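Long-range contacts in dihydrodipicolinate synthase (PDB 1XL9), which probably catalyses the condensation of pyruvate with aspartate semialdehyde that opens the diaminopimelate and lysine branch of bacterial amino acid synthesis: residues Val194-Asp199 with Lys211-Val216; Gly200-Ala205 with Glu227-Phe232. All coordinates share one frame; numbering follows the deposited sequence.

Contact 1 (Val194-Asp199 with Lys211-Val216)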
loop_
_atom_site.group_PDB
_atom_site.type_symbol
_atom_site.label_atom_id
_atom_site.label_comp_id
_atom_site.label_asym_id
_atom_site.label_seq_id
_atom_site.Cartn_x
_atom_site.Cartn_y
_atom_site.Cartn_z
ATOM N N VAL A 194 -5.717 -23.301 -13.224
ATOM C CA VAL A 194 -5.166 -22.188 -12.479
ATOM C C VAL A 194 -3.743 -22.552 -11.944
ATOM O O VAL A 194 -3.580 -23.454 -11.123
ATOM C CB VAL A 194 -6.150 -21.823 -11.336
ATOM C CG1 VAL A 194 -5.628 -20.704 -10.439
ATOM C CG2 VAL A 194 -7.576 -21.443 -11.921
ATOM N N TYR A 195 -2.713 -21.838 -12.408
ATOM C CA TYR A 195 -1.370 -21.982 -11.870
ATOM C C TYR A 195 -1.064 -20.817 -10.950
ATOM O O TYR A 195 -1.574 -19.709 -11.136
ATOM C CB TYR A 195 -0.335 -22.011 -12.995
ATOM C CG TYR A 195 -0.382 -23.267 -13.822
ATOM C CD1 TYR A 195 0.631 -24.245 -13.705
ATOM C CD2 TYR A 195 -1.447 -23.494 -14.717
ATOM C CE1 TYR A 195 0.575 -25.417 -14.460
ATOM C CE2 TYR A 195 -1.529 -24.681 -15.473
ATOM C CZ TYR A 195 -0.522 -25.641 -15.327
ATOM O OH TYR A 195 -0.612 -26.766 -16.088
ATOM N N SER A 196 -0.234 -21.083 -9.940
ATOM C CA SER A 196 0.486 -20.027 -9.244
ATOM C C SER A 196 1.525 -19.469 -10.227
ATOM O O SER A 196 2.078 -20.224 -11.047
ATOM C CB SER A 196 1.189 -20.575 -7.973
ATOM O OG SER A 196 1.926 -19.563 -7.274
ATOM N N GLY A 197 1.733 -18.146 -10.164
ATOM C CA GLY A 197 2.913 -17.497 -10.701
ATOM C C GLY A 197 3.917 -17.090 -9.607
ATOM O O GLY A 197 4.815 -16.292 -9.877
ATOM N N ASP A 198 3.774 -17.623 -8.389
ATOM C CA ASP A 198 4.688 -17.318 -7.263
ATOM C C ASP A 198 5.240 -18.610 -6.681
ATOM O O ASP A 198 4.511 -19.381 -6.113
ATOM C CB ASP A 198 3.922 -16.584 -6.170
ATOM C CG ASP A 198 3.146 -15.378 -6.700
ATOM O OD1 ASP A 198 3.825 -14.309 -6.794
ATOM O OD2 ASP A 198 1.879 -15.502 -6.989
ATOM N N ASP A 199 6.536 -18.836 -6.833
ATOM C CA ASP A 199 7.161 -20.102 -6.476
ATOM C C ASP A 199 6.897 -20.495 -5.025
ATOM O O ASP A 199 6.502 -21.633 -4.770
ATOM C CB ASP A 199 8.695 -20.049 -6.687
ATOM C CG ASP A 199 9.102 -20.391 -8.103
ATOM O OD1 ASP A 199 8.724 -21.495 -8.585
ATOM O OD2 ASP A 199 9.803 -19.555 -8.719
ATOM N N LYS A 211 -3.490 -26.155 -10.340
ATOM C CA LYS A 211 -2.871 -27.241 -11.146
ATOM C C LYS A 211 -1.380 -27.357 -10.880
ATOM O O LYS A 211 -0.819 -28.437 -10.881
ATOM C CB LYS A 211 -3.088 -27.012 -12.645
ATOM C CG LYS A 211 -3.575 -28.246 -13.466
ATOM C CD LYS A 211 -2.426 -28.977 -14.209
ATOM C CE LYS A 211 -2.946 -30.048 -15.215
ATOM N NZ LYS A 211 -3.800 -29.465 -16.381
ATOM N N GLY A 212 -0.717 -26.236 -10.697
ATOM C CA GLY A 212 0.688 -26.256 -10.296
ATOM C C GLY A 212 1.304 -24.883 -10.329
ATOM O O GLY A 212 0.671 -23.917 -9.936
ATOM N N ILE A 213 2.536 -24.802 -10.831
ATOM C CA ILE A 213 3.321 -23.560 -10.771
ATOM C C ILE A 213 3.954 -23.185 -12.138
ATOM O O ILE A 213 4.427 -24.072 -12.862
ATOM C CB ILE A 213 4.417 -23.721 -9.710
ATOM C CG1 ILE A 213 5.351 -22.523 -9.641
ATOM C CG2 ILE A 213 5.288 -24.944 -10.017
ATOM C CD1 ILE A 213 4.675 -21.258 -9.234
ATOM N N VAL A 214 3.929 -21.896 -12.497
ATOM C CA VAL A 214 4.806 -21.372 -13.563
ATOM C C VAL A 214 5.997 -20.725 -12.845
ATOM O O VAL A 214 5.837 -19.790 -12.052
ATOM C CB VAL A 214 4.123 -20.388 -14.503
ATOM C CG1 VAL A 214 5.041 -20.050 -15.628
ATOM C CG2 VAL A 214 2.807 -20.972 -15.095
ATOM N N SER A 215 7.178 -21.231 -13.105
ATOM C CA SER A 215 8.251 -21.142 -12.131
ATOM C C SER A 215 9.530 -20.521 -12.657
ATOM O O SER A 215 9.884 -20.638 -13.839
ATOM C CB SER A 215 8.575 -22.543 -11.624
ATOM O OG SER A 215 9.728 -22.532 -10.775
ATOM N N VAL A 216 10.269 -19.931 -11.722
ATOM C CA VAL A 216 11.625 -19.480 -11.948
ATOM C C VAL A 216 12.661 -20.337 -11.176
ATOM O O VAL A 216 13.756 -20.594 -11.680
ATOM C CB VAL A 216 11.737 -17.978 -11.521
ATOM C CG1 VAL A 216 13.147 -17.523 -11.489
ATOM C CG2 VAL A 216 10.851 -17.069 -12.451
HETATM O O HOH W 1 -2.477 -27.544 -17.861
#
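The ring of Y195 carries K211 CB over one face, 4.2 Å from its centroid and displaced toward the rim. At the ring's edge the backbone N of I213 lies near its plane, 3.5 Å from Y195 CD1. Y195 and K211 run side by side, and a water in the plane of the ring links their polar ends: it donates to Y195 OH and accepts from K211 NZ. Tyrosine suits this place because its ring is covered while its hydroxyl is hydrogen-bonded to G14 O as well as to the water; K211 NZ also forms a salt bridge to D12.

The other flat group, the carboxylate of D199, uses both oxygens on the end of strand 212-215 and the loop after it. S215 OG donates to D199 OD1 at 2.6 Å and V216 N to D199 OD2 at 3.1 Å, each meeting a syn lone pair; OD2 also receives A217 N. With its OG anti to the backbone N (chi1 173°), S215 also accepts from S218 N, capping that backbone N at the start of helix 218-233.

Between these ends the backbones pair in parallel: S196 N binds G212 O at 3.0 Å, and V214 N meets S196 O at 2.9 Å, almost straight at 175°. I213 bends its CD1 back to within 3.3 Å of S196 O.

These are the last two strands of the eight-stranded TIM barrel. Strand 193-196 also pairs with strand 168-173 and strand 212-215 with strand 16-20, closing the barrel, while helices 178-187 and 218-233 cover V194 and I213 respectively.

Contact 2 (Gly200-Ala205 with Glu227-Phe232)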
loop_
_atom_site.group_PDB
_atom_site.type_symbol
_atom_site.label_atom_id
_atom_site.label_comp_id
_atom_site.label_asym_id
_atom_site.label_seq_id
_atom_site.Cartn_x
_atom_site.Cartn_y
_atom_site.Cartn_z
ATOM N N GLY A 200 7.170 -19.563 -4.102
ATOM C CA GLY A 200 6.994 -19.793 -2.688
ATOM C C GLY A 200 5.617 -20.286 -2.362
ATOM O O GLY A 200 5.475 -21.147 -1.512
ATOM N N LEU A 201 4.610 -19.783 -3.069
ATOM C CA LEU A 201 3.227 -20.199 -2.923
ATOM C C LEU A 201 2.835 -21.499 -3.583
ATOM O O LEU A 201 1.639 -21.794 -3.665
ATOM C CB LEU A 201 2.272 -19.130 -3.507
ATOM C CG LEU A 201 2.202 -17.798 -2.768
ATOM C CD1 LEU A 201 1.239 -16.871 -3.461
ATOM C CD2 LEU A 201 1.774 -18.021 -1.330
ATOM N N THR A 202 3.781 -22.277 -4.092
ATOM C CA THR A 202 3.404 -23.469 -4.879
ATOM C C THR A 202 2.591 -24.476 -4.063
ATOM O O THR A 202 1.484 -24.888 -4.453
ATOM C CB THR A 202 4.645 -24.094 -5.506
ATOM O OG1 THR A 202 5.152 -23.212 -6.519
ATOM C CG2 THR A 202 4.336 -25.454 -6.109
ATOM N N LEU A 203 3.132 -24.831 -2.902
ATOM C CA LEU A 203 2.481 -25.784 -1.988
ATOM C C LEU A 203 1.068 -25.381 -1.533
ATOM O O LEU A 203 0.123 -26.162 -1.680
ATOM C CB LEU A 203 3.386 -26.064 -0.752
ATOM C CG LEU A 203 2.812 -27.093 0.233
ATOM C CD1 LEU A 203 2.228 -28.313 -0.503
ATOM C CD2 LEU A 203 3.875 -27.583 1.245
ATOM N N PRO A 204 0.934 -24.189 -0.928
ATOM C CA PRO A 204 -0.378 -23.726 -0.479
ATOM C C PRO A 204 -1.402 -23.419 -1.586
ATOM O O PRO A 204 -2.594 -23.422 -1.325
ATOM C CB PRO A 204 -0.051 -22.444 0.272
ATOM C CG PRO A 204 1.291 -22.026 -0.241
ATOM C CD PRO A 204 2.010 -23.238 -0.582
ATOM N N ALA A 205 -0.932 -23.084 -2.784
ATOM C CA ALA A 205 -1.807 -22.872 -3.952
ATOM C C ALA A 205 -2.380 -24.214 -4.430
ATOM O O ALA A 205 -3.562 -24.345 -4.744
ATOM C CB ALA A 205 -0.992 -22.212 -5.068
ATOM N N GLU A 227 9.618 -33.415 -6.505
ATOM C CA GLU A 227 9.663 -34.223 -5.272
ATOM C C GLU A 227 8.618 -33.766 -4.232
ATOM O O GLU A 227 7.765 -34.566 -3.781
ATOM C CB GLU A 227 11.078 -34.126 -4.659
ATOM C CG GLU A 227 11.757 -35.433 -4.377
ATOM C CD GLU A 227 12.796 -35.349 -3.226
ATOM O OE1 GLU A 227 12.662 -36.165 -2.273
ATOM O OE2 GLU A 227 13.724 -34.474 -3.251
ATOM N N MET A 228 8.674 -32.471 -3.890
ATOM C CA MET A 228 7.701 -31.819 -3.024
ATOM C C MET A 228 6.247 -31.987 -3.488
ATOM O O MET A 228 5.357 -32.274 -2.678
ATOM C CB MET A 228 8.012 -30.323 -2.931
ATOM C CG MET A 228 7.061 -29.535 -2.062
ATOM S SD MET A 228 7.213 -27.757 -2.168
ATOM C CE MET A 228 6.018 -27.466 -3.523
ATOM N N ILE A 229 5.988 -31.758 -4.765
ATOM C CA ILE A 229 4.610 -31.842 -5.268
ATOM C C ILE A 229 4.080 -33.263 -5.120
ATOM O O ILE A 229 2.948 -33.472 -4.681
ATOM C CB ILE A 229 4.520 -31.371 -6.729
ATOM C CG1 ILE A 229 4.661 -29.849 -6.787
ATOM C CG2 ILE A 229 3.190 -31.850 -7.410
ATOM C CD1 ILE A 229 4.595 -29.276 -8.212
ATOM N N ALA A 230 4.912 -34.248 -5.460
ATOM C CA ALA A 230 4.525 -35.665 -5.334
ATOM C C ALA A 230 4.208 -36.034 -3.877
ATOM O O ALA A 230 3.221 -36.750 -3.607
ATOM C CB ALA A 230 5.629 -36.583 -5.889
ATOM N N ALA A 231 5.053 -35.546 -2.963
ATOM C CA ALA A 231 4.924 -35.773 -1.514
ATOM C C ALA A 231 3.617 -35.219 -0.982
ATOM O O ALA A 231 2.916 -35.868 -0.196
ATOM C CB ALA A 231 6.090 -35.143 -0.777
ATOM N N PHE A 232 3.268 -34.023 -1.423
ATOM C CA PHE A 232 2.009 -33.435 -1.022
ATOM C C PHE A 232 0.839 -34.300 -1.528
ATOM O O PHE A 232 0.035 -34.766 -0.709
ATOM C CB PHE A 232 1.909 -31.973 -1.505
ATOM C CG PHE A 232 0.510 -31.460 -1.596
ATOM C CD1 PHE A 232 -0.092 -30.866 -0.502
ATOM C CD2 PHE A 232 -0.206 -31.576 -2.784
ATOM C CE1 PHE A 232 -1.379 -30.418 -0.578
ATOM C CE2 PHE A 232 -1.502 -31.123 -2.884
ATOM C CZ PHE A 232 -2.094 -30.542 -1.782
#
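L203 and F232 make the tightest meeting of the two helical segments: L203 CD1 comes to 3.4 Å from F232 CD1, approaching the ring obliquely, with F232 CB also nearby at 3.8 Å. One turn earlier on the second helix, M228 reaches across with its terminal methyl. Its CE lies 3.7 Å from T202 CG2 and 4.1 Å from L203 CB, thus touching two consecutive residues of the short helix. The thioether chain is extended through its first two torsions and turns only about the CG-SD bond (chi3 90°), which brings CE in against the opposing helix; methionine suits the place because its unbranched, flexible chain can carry a methyl across to the neighbouring helix. I229 adds a looser touch, its CD1 4.4 Å from T202 CG2.

T202 presents two different sides. OG1 lies beside the backbone N (chi1 -69°), which leaves the methyl CG2 anti to that N and facing M228, while OG1 bonds to D199 O, just before the segment, at the start of helix 202-207.

Farther out, helix 237-253 packs on L203 and M228 through H244. F232 reaches the second subunit, where its ring stacks with F237 and packs on F232 of that chain; P204 likewise meets P204 of the second subunit.

No hydrogen bond crosses between the two segments. Their association therefore rests on the fit of methyl groups and an aromatic ring, and the same phenylalanine carries this apolar packing on into the subunit interface.

In the fold
Both contacts are buried, but at different depths: contact 1 lies about 7 Å from the centre of the chain and contact 2 about 17 Å, measured centre to centre. Contact 1 joins neighbouring barrel strands; contact 2 joins the helices that follow them. Strand 193-196, helix 202-207 and strand 212-215 make one beta-alpha-beta unit, and helix 218-233 follows it in the chain. Backbone and carboxylate hydrogen bonds dominate the inner layer, whereas the outer one is wholly apolar across its segments and continues into another subunit. The layers touch where I213 CG1 lies 3.2 Å from T202 OG1 and where S196 CB packs against A205 CB at 4.0 Å.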